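Side-chain contact in malonyl CoA-acyl carrier protein transacylase (Mycobacterium tuberculosis, PDB 2QC3), which catalyses transfer of the malonyl group from malonyl-CoA to holo-acyl carrier protein, a step in fatty acid biosynthesis: residues A[103-107]-A[108-112]. Sequence-based numbering, arbitrary orientation.
Sequences GVIAA and DDAVA
Asp108 reaches back over Ala106, the N-cap residue, at the start of helix 107-125, a worked example of how a helix can begin with an alanine as its cap. The methyl of Ala106 accepts no bond from the N-H groups of the first turn; Asp108 and Asp109 each bring a carboxylate oxygen near it. Asp108 holds CG between its own backbone N and carbonyl carbon (chi1 65°), which brings OD1 to 3.1 Å from Ala106 CB and lets the same oxygen take a weak, bent bond from Asp109 N at 2.8 Å. Asp109 follows with its carboxylate on the Ala106 side: a water that accepts a hydrogen bond from Ala106 N lies 2.5 Å from OD2, unusually short and of doubtful exact value, and appears to link the two residues. The two neighbouring carboxylates probably also interact favourably with the positive end of the helix dipole. At Ala110 the regular bonding sets in, its N meeting Ala106 O at 2.8 Å, while its methyl packs against Ile105 CD1 at 3.7 Å. Val111 N makes the next helical bond, to Ala107 O at 3.0 Å, and CG2 of Val111 lies beside that oxygen. Ile96 of helix 94-101 touches both Ile105 and Ala110, Leu69 of helix 57-77 meets Ala107 and Ala110, and Trp34 of helix 27-37 packs on Ala107, Asp108 and Val111, setting this helix start among three others.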
loop_
_atom_site.group_PDB
_atom_site.type_symbol
_atom_site.label_atom_id
_atom_site.label_comp_id
_atom_site.label_asym_id
_atom_site.label_seq_id
_atom_site.Cartn_x
_atom_site.Cartn_y
_atom_site.Cartn_z
ATOM N N GLY A 103 -1.099 -10.173 -11.572
ATOM C CA GLY A 103 -0.221 -11.009 -12.376
ATOM C C GLY A 103 1.033 -10.417 -12.996
ATOM O O GLY A 103 1.637 -11.034 -13.873
ATOM N N VAL A 104 1.452 -9.241 -12.546
ATOM C CA VAL A 104 2.647 -8.629 -13.107
ATOM C C VAL A 104 3.911 -9.279 -12.562
ATOM O O VAL A 104 4.897 -9.428 -13.281
ATOM C CB VAL A 104 2.666 -7.114 -12.821
ATOM C CG1 VAL A 104 3.988 -6.503 -13.270
ATOM C CG2 VAL A 104 1.513 -6.451 -13.555
ATOM N N ILE A 105 3.874 -9.671 -11.290
ATOM C CA ILE A 105 5.021 -10.300 -10.643
ATOM C C ILE A 105 4.591 -11.469 -9.760
ATOM O O ILE A 105 3.465 -11.496 -9.259
ATOM C CB ILE A 105 5.791 -9.285 -9.757
ATOM C CG1 ILE A 105 4.832 -8.636 -8.755
ATOM C CG2 ILE A 105 6.462 -8.225 -10.627
ATOM C CD1 ILE A 105 5.493 -7.608 -7.838
ATOM N N ALA A 106 5.495 -12.428 -9.566
ATOM C CA ALA A 106 5.224 -13.596 -8.729
ATOM C C ALA A 106 5.177 -13.165 -7.267
ATOM O O ALA A 106 5.819 -12.189 -6.889
ATOM C CB ALA A 106 6.315 -14.657 -8.930
ATOM N N ALA A 107 4.421 -13.899 -6.450
ATOM C CA ALA A 107 4.280 -13.578 -5.032
ATOM C C ALA A 107 5.607 -13.577 -4.271
ATOM O O ALA A 107 5.859 -12.692 -3.451
ATOM C CB ALA A 107 3.302 -14.550 -4.362
ATOM N N ASP A 108 6.449 -14.569 -4.533
ATOM C CA ASP A 108 7.733 -14.637 -3.851
ATOM C C ASP A 108 8.590 -13.432 -4.226
ATOM O O ASP A 108 9.249 -12.847 -3.369
ATOM C CB ASP A 108 8.446 -15.958 -4.177
ATOM C CG ASP A 108 8.827 -16.086 -5.640
ATOM O OD1 ASP A 108 8.088 -15.586 -6.513
ATOM O OD2 ASP A 108 9.871 -16.713 -5.914
ATOM N N ASP A 109 8.563 -13.043 -5.499
ATOM C CA ASP A 109 9.335 -11.888 -5.937
ATOM C C ASP A 109 8.729 -10.604 -5.375
ATOM O O ASP A 109 9.448 -9.655 -5.064
ATOM C CB ASP A 109 9.392 -11.811 -7.467
ATOM C CG ASP A 109 10.292 -12.879 -8.075
ATOM O OD1 ASP A 109 11.294 -13.257 -7.428
ATOM O OD2 ASP A 109 10.006 -13.332 -9.202
ATOM N N ALA A 110 7.406 -10.575 -5.243
ATOM C CA ALA A 110 6.728 -9.398 -4.705
ATOM C C ALA A 110 7.177 -9.141 -3.266
ATOM O O ALA A 110 7.513 -8.012 -2.900
ATOM C CB ALA A 110 5.207 -9.590 -4.756
ATOM N N VAL A 111 7.181 -10.190 -2.449
ATOM C CA VAL A 111 7.590 -10.038 -1.060
ATOM C C VAL A 111 9.049 -9.609 -0.939
ATOM O O VAL A 111 9.370 -8.726 -0.149
ATOM C CB VAL A 111 7.366 -11.333 -0.269
ATOM C CG1 VAL A 111 7.930 -11.187 1.139
ATOM C CG2 VAL A 111 5.866 -11.639 -0.207
ATOM N N ALA A 112 9.924 -10.229 -1.727
ATOM C CA ALA A 112 11.345 -9.887 -1.706
ATOM C C ALA A 112 11.561 -8.449 -2.189
ATOM O O ALA A 112 12.430 -7.743 -1.680
ATOM C CB ALA A 112 12.133 -10.851 -2.585
HETATM O O HOH W 1 8.270 -12.380 -10.714
#